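PDB 5E7T: minor structural protein 5 from Lactococcus phage Tuc2009, which forms part of the baseplate tripod of the phage and probably contributes to recognition of its host through a carbohydrate-binding module. Local coordinates for residues W97-T103 and F166-S172; N29-N33 and E71-I75; P204-Y210 and K223-M229. Numbering follows the deposited sequence.

The chain is all beta and builds two lobes, and the contacts follow in series along it: interaction 2, then interaction 1, then interaction 3. Interaction 1 joins two crossover loops at the tip of the beta sandwich of the larger lobe. Interaction 2, about 32 Å away between centres, joins the loop between strands 8-12 and 48-50 to the loop after strand 63-68, beside the chain of Major structural protein 1. Interaction 3 pairs strands 206-210 and 225-228 in the other lobe, its centre about 51 Å from interaction 1 and 31 Å from interaction 2, across the chain's centre from both. Strand 8-12 lies there too, so the chain starts and returns there.

Interaction 1 of 3, residues W97-T103 and F166-S172; sequences WNVPAGT and FGQQEGS
Residues 97-103 and 166-172 run antiparallel as two neighbouring crossovers between the sheets of a beta sandwich, in keeping with the galactose-binding-domain-like clan of this domain. Asn98 and Ser172 form a hydrogen-bonded pair, CA to CA 5.1 Å, with Asn98 N to Ser172 O at 2.8 Å and Ser172 N to Asn98 O at 2.9 Å. Val99 still lies beside Gly171, with CA atoms 4.4 Å apart. The backbones then part and meet again at Thr103 and Gly167, CA to CA 4.5 Å. Ala101 and Gly102 have helix-like backbone angles and make a tight turn, closed weakly by Thr103 N to Pro100 O at 3.5 Å. Gly167, at phi 132° and psi 178°, needs to be glycine: a CB would hit both the preceding carbonyl and Gly102 O. Nearby, Thr103 CA reaches Phe166 O at 3.3 Å in a CA-H...O contact.

Asn98 (m) and Ser172 (p) point to the same face, CB to OG 3.9 Å. Pro100, which has no amide hydrogen, suits the place where strand pairing stops, and its CD lies 3.2 Å from Glu170 O. Glu170 itself turns away to a salt bridge with Lys59. Buried Thr103 (m) sets its methyl CG2 4.1 Å from Gly171 N, while its hydroxyl OG1 donates to Gln169 O at 2.8 Å.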
loop_
_atom_site.group_PDB
_atom_site.type_symbol
_atom_site.label_atom_id
_atom_site.label_comp_id
_atom_site.label_asym_id
_atom_site.label_seq_id
_atom_site.Cartn_x
_atom_site.Cartn_y
_atom_site.Cartn_z
ATOM N N TRP B 97 -15.121 18.468 -66.857
ATOM C CA TRP B 97 -15.992 17.380 -67.311
ATOM C C TRP B 97 -15.445 16.818 -68.632
ATOM O O TRP B 97 -15.688 17.387 -69.693
ATOM C CB TRP B 97 -17.449 17.866 -67.428
ATOM C CG TRP B 97 -18.419 16.828 -67.915
ATOM C CD1 TRP B 97 -18.773 16.584 -69.205
ATOM C CD2 TRP B 97 -19.168 15.905 -67.110
ATOM N NE1 TRP B 97 -19.645 15.518 -69.262
ATOM C CE2 TRP B 97 -19.912 15.091 -67.989
ATOM C CE3 TRP B 97 -19.257 15.666 -65.732
ATOM C CZ2 TRP B 97 -20.778 14.101 -67.534
ATOM C CZ3 TRP B 97 -20.102 14.674 -65.282
ATOM C CH2 TRP B 97 -20.851 13.899 -66.179
ATOM N N ASN B 98 -14.667 15.728 -68.552
ATOM C CA ASN B 98 -14.038 15.085 -69.713
ATOM C C ASN B 98 -14.634 13.728 -69.964
ATOM O O ASN B 98 -14.052 12.711 -69.595
ATOM C CB ASN B 98 -12.504 15.017 -69.575
ATOM C CG ASN B 98 -11.859 16.310 -69.104
ATOM O OD1 ASN B 98 -11.420 16.420 -67.947
ATOM N ND2 ASN B 98 -11.806 17.321 -69.980
ATOM N N VAL B 99 -15.826 13.725 -70.560
ATOM C CA VAL B 99 -16.588 12.530 -70.898
ATOM C C VAL B 99 -16.834 12.531 -72.425
ATOM O O VAL B 99 -17.635 13.319 -72.951
ATOM C CB VAL B 99 -17.885 12.427 -70.061
ATOM C CG1 VAL B 99 -18.732 11.243 -70.502
ATOM C CG2 VAL B 99 -17.576 12.338 -68.572
ATOM N N PRO B 100 -16.119 11.649 -73.150
ATOM C CA PRO B 100 -16.231 11.617 -74.616
ATOM C C PRO B 100 -17.578 11.150 -75.156
ATOM O O PRO B 100 -18.506 10.886 -74.384
ATOM C CB PRO B 100 -15.096 10.677 -75.035
ATOM C CG PRO B 100 -14.206 10.586 -73.866
ATOM C CD PRO B 100 -15.110 10.687 -72.688
ATOM N N ALA B 101 -17.672 11.059 -76.501
ATOM C CA ALA B 101 -18.856 10.655 -77.250
ATOM C C ALA B 101 -19.401 9.265 -76.879
ATOM O O ALA B 101 -20.586 9.133 -76.527
ATOM C CB ALA B 101 -18.568 10.726 -78.735
ATOM N N GLY B 102 -18.534 8.255 -76.956
ATOM C CA GLY B 102 -18.906 6.874 -76.673
ATOM C C GLY B 102 -19.202 6.576 -75.223
ATOM O O GLY B 102 -19.885 5.592 -74.927
ATOM N N THR B 103 -18.706 7.435 -74.317
ATOM C CA THR B 103 -18.810 7.252 -72.873
ATOM C C THR B 103 -20.130 7.792 -72.288
ATOM O O THR B 103 -20.511 8.950 -72.482
ATOM C CB THR B 103 -17.564 7.795 -72.186
ATOM O OG1 THR B 103 -16.435 7.443 -72.989
ATOM C CG2 THR B 103 -17.382 7.220 -70.797
ATOM N N PHE B 166 -19.090 3.945 -68.892
ATOM C CA PHE B 166 -19.154 2.817 -69.807
ATOM C C PHE B 166 -19.105 3.274 -71.246
ATOM O O PHE B 166 -19.686 4.302 -71.606
ATOM C CB PHE B 166 -20.354 1.912 -69.508
ATOM C CG PHE B 166 -20.211 1.229 -68.172
ATOM C CD1 PHE B 166 -19.474 0.058 -68.048
ATOM C CD2 PHE B 166 -20.758 1.793 -67.022
ATOM C CE1 PHE B 166 -19.294 -0.547 -66.805
ATOM C CE2 PHE B 166 -20.580 1.180 -65.778
ATOM C CZ PHE B 166 -19.839 0.017 -65.680
ATOM N N GLY B 167 -18.371 2.524 -72.041
ATOM C CA GLY B 167 -18.139 2.839 -73.435
ATOM C C GLY B 167 -16.666 2.726 -73.746
ATOM O O GLY B 167 -15.856 2.446 -72.851
ATOM N N GLN B 168 -16.324 2.963 -75.021
ATOM C CA GLN B 168 -14.979 2.833 -75.579
ATOM C C GLN B 168 -13.906 3.602 -74.823
ATOM O O GLN B 168 -12.912 2.994 -74.405
ATOM C CB GLN B 168 -14.987 3.225 -77.063
ATOM C CG GLN B 168 -14.287 2.238 -77.969
ATOM C CD GLN B 168 -14.971 2.179 -79.315
ATOM O OE1 GLN B 168 -15.873 1.355 -79.547
ATOM N NE2 GLN B 168 -14.571 3.071 -80.225
ATOM N N GLN B 169 -14.120 4.925 -74.626
ATOM C CA GLN B 169 -13.139 5.793 -73.991
ATOM C C GLN B 169 -13.349 6.027 -72.518
ATOM O O GLN B 169 -14.438 5.816 -71.976
ATOM C CB GLN B 169 -13.058 7.125 -74.718
ATOM C CG GLN B 169 -12.388 7.056 -76.079
ATOM C CD GLN B 169 -12.691 8.313 -76.840
ATOM O OE1 GLN B 169 -13.803 8.503 -77.355
ATOM N NE2 GLN B 169 -11.734 9.231 -76.863
ATOM N N GLU B 170 -12.277 6.470 -71.866
ATOM C CA GLU B 170 -12.266 6.797 -70.449
ATOM C C GLU B 170 -13.028 8.079 -70.289
ATOM O O GLU B 170 -12.949 8.970 -71.146
ATOM C CB GLU B 170 -10.821 7.010 -69.980
ATOM C CG GLU B 170 -10.664 7.306 -68.507
ATOM C CD GLU B 170 -9.241 7.624 -68.117
ATOM O OE1 GLU B 170 -8.748 8.716 -68.485
ATOM O OE2 GLU B 170 -8.613 6.772 -67.448
ATOM N N GLY B 171 -13.735 8.164 -69.176
ATOM C CA GLY B 171 -14.459 9.352 -68.773
ATOM C C GLY B 171 -13.964 9.781 -67.418
ATOM O O GLY B 171 -13.609 8.934 -66.587
ATOM N N SER B 172 -13.943 11.095 -67.188
ATOM C CA SER B 172 -13.539 11.683 -65.901
ATOM C C SER B 172 -14.173 13.050 -65.674
ATOM O O SER B 172 -14.565 13.722 -66.625
ATOM C CB SER B 172 -12.017 11.778 -65.776
ATOM O OG SER B 172 -11.464 12.395 -66.926
#

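Interaction 2 of 3, residues N29-N33 and E71-I75; sequences NLLVN and EGFSI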
loop_
_atom_site.group_PDB
_atom_site.type_symbol
_atom_site.label_atom_id
_atom_site.label_comp_id
_atom_site.label_asym_id
_atom_site.label_seq_id
_atom_site.Cartn_x
_atom_site.Cartn_y
_atom_site.Cartn_z
ATOM N N ASN B 29 -28.360 18.278 -38.932
ATOM C CA ASN B 29 -27.784 17.400 -39.923
ATOM C C ASN B 29 -27.496 16.089 -39.282
ATOM O O ASN B 29 -27.086 16.021 -38.108
ATOM C CB ASN B 29 -26.462 17.997 -40.425
ATOM C CG ASN B 29 -26.030 17.593 -41.814
ATOM O OD1 ASN B 29 -26.314 16.492 -42.296
ATOM N ND2 ASN B 29 -25.349 18.495 -42.501
ATOM N N LEU B 30 -27.648 15.031 -40.080
ATOM C CA LEU B 30 -27.316 13.662 -39.679
ATOM C C LEU B 30 -25.950 13.266 -40.253
ATOM O O LEU B 30 -25.419 12.239 -39.875
ATOM C CB LEU B 30 -28.430 12.689 -40.079
ATOM C CG LEU B 30 -29.687 12.798 -39.237
ATOM C CD1 LEU B 30 -30.865 12.211 -39.948
ATOM C CD2 LEU B 30 -29.497 12.135 -37.927
ATOM N N LEU B 31 -25.360 14.110 -41.125
ATOM C CA LEU B 31 -24.019 13.876 -41.689
ATOM C C LEU B 31 -22.907 14.411 -40.754
ATOM O O LEU B 31 -23.177 15.263 -39.923
ATOM C CB LEU B 31 -23.866 14.455 -43.114
ATOM C CG LEU B 31 -24.905 14.062 -44.145
ATOM C CD1 LEU B 31 -24.533 14.587 -45.474
ATOM C CD2 LEU B 31 -25.049 12.591 -44.244
ATOM N N VAL B 32 -21.680 13.907 -40.900
ATOM C CA VAL B 32 -20.509 14.226 -40.072
ATOM C C VAL B 32 -19.462 15.009 -40.895
ATOM O O VAL B 32 -19.055 14.541 -41.969
ATOM C CB VAL B 32 -19.880 12.913 -39.521
ATOM C CG1 VAL B 32 -18.623 13.205 -38.725
ATOM C CG2 VAL B 32 -20.863 12.118 -38.678
ATOM N N ASN B 33 -18.970 16.145 -40.353
ATOM C CA ASN B 33 -17.979 17.017 -41.002
ATOM C C ASN B 33 -18.485 17.608 -42.338
ATOM O O ASN B 33 -17.698 17.789 -43.270
ATOM C CB ASN B 33 -16.616 16.321 -41.164
ATOM C CG ASN B 33 -15.475 17.265 -41.424
ATOM O OD1 ASN B 33 -15.392 18.353 -40.848
ATOM N ND2 ASN B 33 -14.576 16.872 -42.315
ATOM N N GLU B 71 -18.149 7.098 -43.381
ATOM C CA GLU B 71 -17.649 7.772 -42.192
ATOM C C GLU B 71 -18.299 9.129 -41.971
ATOM O O GLU B 71 -18.002 9.810 -40.988
ATOM C CB GLU B 71 -16.123 7.876 -42.254
ATOM C CG GLU B 71 -15.407 6.672 -41.671
ATOM C CD GLU B 71 -13.938 6.925 -41.387
ATOM O OE1 GLU B 71 -13.090 6.197 -41.957
ATOM O OE2 GLU B 71 -13.630 7.874 -40.625
ATOM N N GLY B 72 -19.188 9.501 -42.882
ATOM C CA GLY B 72 -19.900 10.766 -42.825
ATOM C C GLY B 72 -21.354 10.654 -42.448
ATOM O O GLY B 72 -22.068 11.644 -42.530
ATOM N N PHE B 73 -21.813 9.458 -42.050
ATOM C CA PHE B 73 -23.197 9.247 -41.623
ATOM C C PHE B 73 -23.215 8.960 -40.129
ATOM O O PHE B 73 -22.621 7.985 -39.686
ATOM C CB PHE B 73 -23.910 8.176 -42.457
ATOM C CG PHE B 73 -24.331 8.640 -43.836
ATOM C CD1 PHE B 73 -23.455 8.565 -44.909
ATOM C CD2 PHE B 73 -25.615 9.117 -44.065
ATOM C CE1 PHE B 73 -23.848 8.980 -46.185
ATOM C CE2 PHE B 73 -26.013 9.518 -45.345
ATOM C CZ PHE B 73 -25.117 9.467 -46.395
ATOM N N SER B 74 -23.808 9.891 -39.349
ATOM C CA SER B 74 -23.903 9.869 -37.892
ATOM C C SER B 74 -24.285 8.498 -37.350
ATOM O O SER B 74 -23.637 7.982 -36.419
ATOM C CB SER B 74 -24.948 10.874 -37.428
ATOM O OG SER B 74 -24.394 11.789 -36.502
ATOM N N ILE B 75 -25.361 7.925 -37.940
ATOM C CA ILE B 75 -25.949 6.663 -37.518
ATOM C C ILE B 75 -26.281 5.726 -38.693
ATOM O O ILE B 75 -26.683 6.163 -39.776
ATOM C CB ILE B 75 -27.172 6.932 -36.602
ATOM C CG1 ILE B 75 -28.189 7.897 -37.277
ATOM C CG2 ILE B 75 -26.692 7.448 -35.215
ATOM C CD1 ILE B 75 -29.511 7.834 -36.774
#
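Backbone hydrogen bonds hold these two segments without strand structure, the second beginning in a 3-10 segment, in opposite directions around a single bridge between Leu31 and Phe73, CA to CA 4.7 Å. Val32 N donates to Gly72 O at 2.8 Å, and Ser74 N to Leu30 O at 2.9 Å, although the position of that carbonyl oxygen is less certain. The backbones run close enough here for a CA-H...O contact, Leu31 CA to Gly72 O, 3.1 Å.

Within residues 29-33, Asn29 OD1 accepts from Leu31 N at 2.8 Å, forming an Asx turn, while Asn29 ND2 bonds to Pro180 O and Met192 O, tying the turn to strand 171-184 and the loop after it.

Apolar contacts flank the bridge. Leu31 CD2 sits over one face of the Phe73 ring, 3.7 Å from its centroid, a CH-pi contact. Leu30 CD2 meets Ile75 CD1 loosely at 4.5 Å, and these two side chains also pack on Asn12 and Asp19 of the Major structural protein 1 chain. Val32, its CB directed toward the other segment, makes van der Waals contact with the backbone, CG2 to Ser74 N 3.8 Å.

Main-chain bonds thus set the alignment, and apolar side chains, chiefly Leu31 on Phe73, add to them.

Interaction 3 of 3, residues P204-Y210 and K223-M229; sequences PKFVGTY and KYDWDEM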
loop_
_atom_site.group_PDB
_atom_site.type_symbol
_atom_site.label_atom_id
_atom_site.label_comp_id
_atom_site.label_asym_id
_atom_site.label_seq_id
_atom_site.Cartn_x
_atom_site.Cartn_y
_atom_site.Cartn_z
ATOM N N PRO B 204 -30.766 30.476 -36.252
ATOM C CA PRO B 204 -31.293 31.801 -36.618
ATOM C C PRO B 204 -31.324 32.758 -35.434
ATOM O O PRO B 204 -31.651 32.327 -34.319
ATOM C CB PRO B 204 -32.713 31.489 -37.086
ATOM C CG PRO B 204 -32.662 30.098 -37.563
ATOM C CD PRO B 204 -31.715 29.408 -36.650
ATOM N N LYS B 205 -30.957 34.043 -35.684
ATOM C CA LYS B 205 -30.881 35.127 -34.692
ATOM C C LYS B 205 -32.128 36.006 -34.609
ATOM O O LYS B 205 -32.401 36.573 -33.538
ATOM C CB LYS B 205 -29.638 36.005 -34.936
ATOM C CG LYS B 205 -28.382 35.444 -34.284
ATOM C CD LYS B 205 -27.092 35.911 -34.955
ATOM C CE LYS B 205 -25.924 34.986 -34.651
ATOM N NZ LYS B 205 -25.901 33.801 -35.551
ATOM N N PHE B 206 -32.871 36.130 -35.737
ATOM C CA PHE B 206 -34.069 36.974 -35.869
ATOM C C PHE B 206 -35.338 36.205 -36.248
ATOM O O PHE B 206 -35.276 35.252 -37.023
ATOM C CB PHE B 206 -33.816 38.136 -36.855
ATOM C CG PHE B 206 -32.601 38.969 -36.512
ATOM C CD1 PHE B 206 -31.329 38.581 -36.926
ATOM C CD2 PHE B 206 -32.720 40.117 -35.739
ATOM C CE1 PHE B 206 -30.198 39.319 -36.560
ATOM C CE2 PHE B 206 -31.588 40.858 -35.377
ATOM C CZ PHE B 206 -30.336 40.454 -35.788
ATOM N N VAL B 207 -36.486 36.634 -35.699
ATOM C CA VAL B 207 -37.808 36.077 -35.986
ATOM C C VAL B 207 -38.710 37.142 -36.646
ATOM O O VAL B 207 -38.712 38.308 -36.247
ATOM C CB VAL B 207 -38.454 35.387 -34.759
ATOM C CG1 VAL B 207 -38.802 36.376 -33.660
ATOM C CG2 VAL B 207 -39.668 34.563 -35.154
ATOM N N GLY B 208 -39.436 36.724 -37.666
ATOM C CA GLY B 208 -40.352 37.567 -38.413
ATOM C C GLY B 208 -41.771 37.065 -38.310
ATOM O O GLY B 208 -42.010 35.863 -38.442
ATOM N N THR B 209 -42.716 37.981 -38.048
ATOM C CA THR B 209 -44.132 37.649 -37.919
ATOM C C THR B 209 -45.057 38.629 -38.594
ATOM O O THR B 209 -44.769 39.823 -38.683
ATOM C CB THR B 209 -44.552 37.442 -36.465
ATOM O OG1 THR B 209 -43.818 38.329 -35.626
ATOM C CG2 THR B 209 -44.382 36.011 -36.010
ATOM N N TYR B 210 -46.173 38.084 -39.087
ATOM C CA TYR B 210 -47.305 38.760 -39.711
ATOM C C TYR B 210 -48.542 37.866 -39.538
ATOM O O TYR B 210 -48.394 36.658 -39.312
ATOM C CB TYR B 210 -47.018 39.229 -41.154
ATOM C CG TYR B 210 -47.272 38.228 -42.254
ATOM C CD1 TYR B 210 -48.530 38.101 -42.829
ATOM C CD2 TYR B 210 -46.230 37.501 -42.811
ATOM C CE1 TYR B 210 -48.759 37.221 -43.883
ATOM C CE2 TYR B 210 -46.447 36.609 -43.859
ATOM C CZ TYR B 210 -47.717 36.469 -44.392
ATOM O OH TYR B 210 -47.955 35.592 -45.427
ATOM N N LYS B 223 -42.544 41.165 -45.896
ATOM C CA LYS B 223 -43.927 40.976 -45.428
ATOM C C LYS B 223 -44.006 40.790 -43.889
ATOM O O LYS B 223 -45.044 41.061 -43.285
ATOM C CB LYS B 223 -44.592 39.793 -46.170
ATOM C CG LYS B 223 -46.128 39.781 -46.111
ATOM C CD LYS B 223 -46.788 40.411 -47.349
ATOM C CE LYS B 223 -48.111 41.104 -47.052
ATOM N NZ LYS B 223 -49.229 40.152 -46.799
ATOM N N TYR B 224 -42.885 40.363 -43.273
ATOM C CA TYR B 224 -42.716 40.059 -41.851
ATOM C C TYR B 224 -42.243 41.245 -40.981
ATOM O O TYR B 224 -41.656 42.202 -41.496
ATOM C CB TYR B 224 -41.718 38.885 -41.717
ATOM C CG TYR B 224 -42.220 37.588 -42.313
ATOM C CD1 TYR B 224 -42.975 36.695 -41.557
ATOM C CD2 TYR B 224 -41.935 37.247 -43.632
ATOM C CE1 TYR B 224 -43.459 35.505 -42.107
ATOM C CE2 TYR B 224 -42.407 36.056 -44.192
ATOM C CZ TYR B 224 -43.177 35.192 -43.428
ATOM O OH TYR B 224 -43.635 34.011 -43.965
ATOM N N ASP B 225 -42.492 41.156 -39.653
ATOM C CA ASP B 225 -42.030 42.123 -38.654
ATOM C C ASP B 225 -40.868 41.435 -37.933
ATOM O O ASP B 225 -41.069 40.470 -37.189
ATOM C CB ASP B 225 -43.161 42.529 -37.686
ATOM C CG ASP B 225 -44.323 43.277 -38.328
ATOM O OD1 ASP B 225 -44.073 44.314 -39.001
ATOM O OD2 ASP B 225 -45.487 42.867 -38.109
ATOM N N TRP B 226 -39.644 41.885 -38.223
ATOM C CA TRP B 226 -38.402 41.283 -37.736
ATOM C C TRP B 226 -37.860 41.793 -36.398
ATOM O O TRP B 226 -37.525 42.975 -36.269
ATOM C CB TRP B 226 -37.328 41.423 -38.803
ATOM C CG TRP B 226 -37.695 40.706 -40.055
ATOM C CD1 TRP B 226 -38.302 41.235 -41.154
ATOM C CD2 TRP B 226 -37.599 39.294 -40.287
ATOM N NE1 TRP B 226 -38.522 40.254 -42.089
ATOM C CE2 TRP B 226 -38.122 39.047 -41.574
ATOM C CE3 TRP B 226 -37.092 38.216 -39.544
ATOM C CZ2 TRP B 226 -38.162 37.763 -42.130
ATOM C CZ3 TRP B 226 -37.162 36.944 -40.085
ATOM C CH2 TRP B 226 -37.669 36.731 -41.373
ATOM N N ASP B 227 -37.699 40.863 -35.432
ATOM C CA ASP B 227 -37.180 41.122 -34.090
ATOM C C ASP B 227 -36.003 40.204 -33.779
ATOM O O ASP B 227 -35.973 39.076 -34.272
ATOM C CB ASP B 227 -38.271 40.849 -33.040
ATOM C CG ASP B 227 -39.428 41.824 -32.969
ATOM O OD1 ASP B 227 -39.213 43.027 -33.250
ATOM O OD2 ASP B 227 -40.520 41.409 -32.519
ATOM N N GLU B 228 -35.072 40.656 -32.909
ATOM C CA GLU B 228 -33.938 39.841 -32.469
ATOM C C GLU B 228 -34.477 38.886 -31.423
ATOM O O GLU B 228 -35.056 39.351 -30.431
ATOM C CB GLU B 228 -32.807 40.699 -31.871
ATOM C CG GLU B 228 -31.454 39.997 -31.885
ATOM C CD GLU B 228 -30.319 40.573 -31.055
ATOM O OE1 GLU B 228 -30.338 41.790 -30.748
ATOM O OE2 GLU B 228 -29.389 39.796 -30.729
ATOM N N MET B 229 -34.326 37.559 -31.641
ATOM C CA MET B 229 -34.861 36.607 -30.676
ATOM C C MET B 229 -34.120 36.668 -29.356
ATOM O O MET B 229 -32.884 36.725 -29.342
ATOM C CB MET B 229 -34.876 35.183 -31.208
ATOM C CG MET B 229 -35.503 35.036 -32.551
ATOM S SD MET B 229 -36.028 33.344 -32.878
ATOM C CE MET B 229 -34.434 32.405 -32.548
HETATM O O HOH W 1 -41.465 39.723 -34.440
#
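At the apolar centre, Gly208 packs against the face of the indole of Trp226: Gly208 CA is 3.7 Å from the centroid of the six-membered ring, a CH-pi contact. Only glycine fits here, since a CB would clash with Trp226 CE2 and Tyr224 CB. Phe206 flanks the indole on the same side of the sheet, with Phe206 CB 4.2 Å from Trp226 CE3. On the other side, flexible Met229 brings its SD to 3.7 Å from Val207 CB. Farther along, Tyr210 turns its edge to the face of Tyr224 in a T-shaped pair, centroids 4.9 Å apart and planes at 68°, while Lys223 CG lies 3.9 Å from the Tyr210 centroid, over the ring. Both tyrosine hydroxyls bond to the backbone of Ser218.

The backbones that carry these side chains form a regular antiparallel ladder. Val207 and Asp227 form a hydrogen-bonded pair, each N to the other's O at 2.9 Å; Thr209 and Asp225 repeat it, with Thr209 N to Asp225 O at 3.1 Å and Asp225 N to Thr209 O at 2.8 Å. Met229 N to Lys205 O, 2.9 Å, adds one more bond at the end.

At the polar edge a water joins Thr209 OG1 (3.0 Å) to Asp225 O (2.9 Å), and more weakly to Asp227 OD2 (2.7 Å).

Strand 206-210 is the middle of a three-stranded sheet: its other side pairs with strand 8-12, where Lys205 and Phe206 face Ala12 in a classic beta bulge, and strand 225-228 leads on to strand 231-235 of the neighbouring four-stranded sheet.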